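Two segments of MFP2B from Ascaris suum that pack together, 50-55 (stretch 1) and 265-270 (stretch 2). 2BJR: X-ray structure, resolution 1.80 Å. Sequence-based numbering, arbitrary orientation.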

ATOM      1  N   TRP A  50       8.389  -4.333   4.292  1.00 15.89           N
ATOM      2  CA  TRP A  50       7.872  -4.124   2.928  1.00 16.01           C
ATOM      3  C   TRP A  50       7.746  -5.422   2.198  1.00 15.74           C
ATOM      4  O   TRP A  50       8.294  -6.441   2.609  1.00 15.86           O
ATOM      5  CB  TRP A  50       8.734  -3.146   2.146  1.00 16.18           C
ATOM      6  CG  TRP A  50      10.146  -3.621   1.823  1.00 17.41           C
ATOM      7  CD1 TRP A  50      10.548  -4.258   0.691  1.00 18.00           C
ATOM      8  CD2 TRP A  50      11.310  -3.488   2.638  1.00 19.25           C
ATOM      9  NE1 TRP A  50      11.895  -4.529   0.744  1.00 18.96           N
ATOM     10  CE2 TRP A  50      12.388  -4.060   1.930  1.00 18.83           C
ATOM     11  CE3 TRP A  50      11.561  -2.935   3.905  1.00 19.39           C
ATOM     12  CZ2 TRP A  50      13.703  -4.107   2.442  1.00 19.03           C
ATOM     13  CZ3 TRP A  50      12.870  -2.990   4.417  1.00 19.70           C
ATOM     14  CH2 TRP A  50      13.921  -3.546   3.670  1.00 17.99           C
ATOM     15  N   ASN A  51       6.927  -5.409   1.157  1.00 14.47           N
ATOM     16  CA  ASN A  51       6.721  -6.528   0.300  1.00 15.02           C
ATOM     17  C   ASN A  51       7.803  -6.623  -0.789  1.00 15.20           C
ATOM     18  O   ASN A  51       7.996  -5.673  -1.553  1.00 14.57           O
ATOM     19  CB  ASN A  51       5.364  -6.340  -0.399  1.00 14.92           C
ATOM     20  CG  ASN A  51       4.967  -7.511  -1.288  1.00 16.02           C
ATOM     21  OD1 ASN A  51       5.812  -8.207  -1.892  1.00 19.19           O
ATOM     22  ND2 ASN A  51       3.636  -7.642  -1.485  1.00 17.68           N
ATOM     23  N   ASN A  52       8.477  -7.764  -0.858  1.00 16.25           N
ATOM     24  CA  ASN A  52       9.295  -8.134  -2.034  1.00 18.23           C
ATOM     25  C   ASN A  52       8.972  -9.560  -2.449  1.00 18.50           C
ATOM     26  O   ASN A  52       9.135 -10.510  -1.683  1.00 18.48           O
ATOM     27  CB  ASN A  52      10.816  -7.981  -1.739  1.00 18.72           C
ATOM     28  CG  ASN A  52      11.665  -8.142  -2.995  1.00 24.73           C
ATOM     29  OD1 ASN A  52      11.167  -7.938  -4.109  1.00 31.34           O
ATOM     30  ND2 ASN A  52      12.947  -8.508  -2.829  1.00 25.22           N
ATOM     31  N   GLY A  53       8.446  -9.723  -3.647  1.00 18.49           N
ATOM     32  CA  GLY A  53       8.024 -11.026  -4.120  1.00 19.35           C
ATOM     33  C   GLY A  53       6.916 -11.683  -3.330  1.00 19.49           C
ATOM     34  O   GLY A  53       6.833 -12.909  -3.289  1.00 18.40           O
ATOM     35  N   GLY A  54       6.082 -10.900  -2.639  1.00 18.81           N
ATOM     36  CA  GLY A  54       5.001 -11.466  -1.877  1.00 18.66           C
ATOM     37  C   GLY A  54       5.287 -11.798  -0.431  1.00 18.19           C
ATOM     38  O   GLY A  54       4.388 -12.260   0.272  1.00 17.48           O
ATOM     39  N   VAL A  55       6.498 -11.507   0.019  1.00 18.06           N
ATOM     40  CA  VAL A  55       6.906 -11.793   1.393  1.00 17.91           C
ATOM     41  C   VAL A  55       7.568 -10.633   2.078  1.00 17.39           C
ATOM     42  O   VAL A  55       7.973  -9.657   1.435  1.00 16.19           O
ATOM     43  CB  VAL A  55       7.891 -13.031   1.430  1.00 19.05           C
ATOM     44  CG1 VAL A  55       7.237 -14.202   0.723  1.00 19.21           C
ATOM     45  CG2 VAL A  55       9.190 -12.690   0.812  1.00 19.19           C
ATOM     46  N   LYS A 265       2.585 -19.262  -5.829  1.00 25.27           N
ATOM     47  CA  LYS A 265       3.421 -18.855  -4.704  1.00 26.80           C
ATOM     48  C   LYS A 265       3.579 -17.319  -4.687  1.00 24.53           C
ATOM     49  O   LYS A 265       4.661 -16.786  -4.433  1.00 24.91           O
ATOM     50  CB  LYS A 265       4.768 -19.562  -4.737  1.00 28.82           C
ATOM     51  CG  LYS A 265       4.651 -21.092  -4.519  1.00 33.95           C
ATOM     52  CD  LYS A 265       6.029 -21.759  -4.436  1.00 41.68           C
ATOM     53  CE  LYS A 265       5.921 -23.267  -4.652  1.00 45.64           C
ATOM     54  NZ  LYS A 265       7.261 -23.904  -4.802  1.00 48.05           N
ATOM     55  N   ILE A 266       2.490 -16.636  -4.989  1.00 22.13           N
ATOM     56  CA  ILE A 266       2.521 -15.184  -5.187  1.00 21.64           C
ATOM     57  C   ILE A 266       2.570 -14.455  -3.832  1.00 21.02           C
ATOM     58  O   ILE A 266       3.244 -13.410  -3.673  1.00 19.51           O
ATOM     59  CB  ILE A 266       1.246 -14.748  -6.000  1.00 22.01           C
ATOM     60  CG1 ILE A 266       1.257 -15.267  -7.432  1.00 23.63           C
ATOM     61  CG2 ILE A 266       1.118 -13.212  -6.011  1.00 22.14           C
ATOM     62  CD1 ILE A 266       2.468 -15.081  -8.106  1.00 23.59           C
ATOM     63  N   GLY A 267       1.856 -14.985  -2.843  1.00 19.91           N
ATOM     64  CA  GLY A 267       1.921 -14.449  -1.488  1.00 19.64           C
ATOM     65  C   GLY A 267       1.154 -13.116  -1.380  1.00 19.42           C
ATOM     66  O   GLY A 267       0.063 -12.973  -1.930  1.00 18.23           O
ATOM     67  N   SER A 268       1.757 -12.158  -0.691  1.00 17.11           N
ATOM     68  CA  SER A 268       1.140 -10.872  -0.397  1.00 17.07           C
ATOM     69  C   SER A 268       1.015  -9.977  -1.650  1.00 17.14           C
ATOM     70  O   SER A 268       1.987  -9.778  -2.365  1.00 14.81           O
ATOM     71  CB  SER A 268       1.906 -10.147   0.697  1.00 17.83           C
ATOM     72  OG  SER A 268       1.661 -10.719   1.980  1.00 17.42           O
ATOM     73  N   ILE A 269      -0.199  -9.477  -1.897  1.00 17.04           N
ATOM     74  CA  ILE A 269      -0.495  -8.531  -2.980  1.00 16.79           C
ATOM     75  C   ILE A 269      -1.329  -7.384  -2.445  1.00 16.34           C
ATOM     76  O   ILE A 269      -1.756  -7.398  -1.293  1.00 15.56           O
ATOM     77  CB  ILE A 269      -1.284  -9.184  -4.139  1.00 16.38           C
ATOM     78  CG1 ILE A 269      -2.629  -9.703  -3.637  1.00 17.16           C
ATOM     79  CG2 ILE A 269      -0.438 -10.261  -4.790  1.00 18.44           C
ATOM     80  CD1 ILE A 269      -3.568 -10.080  -4.803  1.00 18.81           C
ATOM     81  N   GLN A 270      -1.514  -6.353  -3.273  1.00 15.63           N
ATOM     82  CA  GLN A 270      -2.378  -5.230  -2.897  1.00 14.38           C
ATOM     83  C   GLN A 270      -3.492  -5.142  -3.941  1.00 15.00           C
ATOM     84  O   GLN A 270      -3.225  -5.171  -5.143  1.00 16.53           O
ATOM     85  CB  GLN A 270      -1.600  -3.949  -2.796  1.00 14.80           C
ATOM     86  CG  GLN A 270      -0.530  -4.006  -1.689  1.00 16.61           C
ATOM     87  CD  GLN A 270       0.292  -2.721  -1.613  1.00 18.47           C
ATOM     88  OE1 GLN A 270      -0.234  -1.660  -1.848  1.00 18.77           O
ATOM     89  NE2 GLN A 270       1.567  -2.824  -1.206  1.00 16.93           N
TER
HETATM   90  O   HOH W   1       1.989  -5.888   0.031  1.00 18.62           O
HETATM   91  O   HOH W   2       5.649 -15.353  -2.340  1.00 26.77           O

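Two direct hydrogen bonds join these segments, and both end on Ser 268. Ser 268 N donates to Gly 54 O at 2.8 Å with an N-H...O angle of 168°, close to linear. The Ser 268 carbonyl is satisfied in turn by a side chain: Asn 51 ND2 lies 2.8 Å from Ser 268 O, at a more bent 143°. Ser 268 OG makes no hydrogen bond across this contact; it is satisfied elsewhere in the structure.

Asn 51 uses both ends of its amide. While ND2 reaches across, Asn 51 OD1 accepts from Gly 54 N at 2.8 Å (148°), so one side chain with chi1 at -176° (t) links the turn that follows it, through Gly 54 N, to the neighbouring segment. Asn 51 ND2 also donates to water 1 at 2.8 Å, which accounts for both of its hydrogens; the same water accepts a weak bond from Gln 270 NE2 at 3.3 Å.

The turn that carries Gly 54 is type I', from Asn 52 to Val 55, closed by Asn 52 N to Val 55 O at 3.0 Å and Val 55 N to Asn 52 O at 3.3 Å. Within this turn Gly 54 faces the other segment. Gly 54 CA approaches Ile 266 O at 3.2 Å and Ser 268 O at 3.5 Å, with angles at the hydrogen of 150° and 152°, consistent with CA-H...O contacts. An ideal CB on Gly 54 would fall 1.8 Å from Ile 266 O, a clash, and phi/psi of 91/2 calls for glycine independently. Gly 267 is similarly confined: an ideal CB on Gly 267 would sit 2.6 Å from Gly 54 O.

Nearer the start of stretch 2, water 2 donates to Gly 53 O at 2.9 Å and to Lys 265 O at 2.7 Å, bridging two carbonyls that could not bond each other directly.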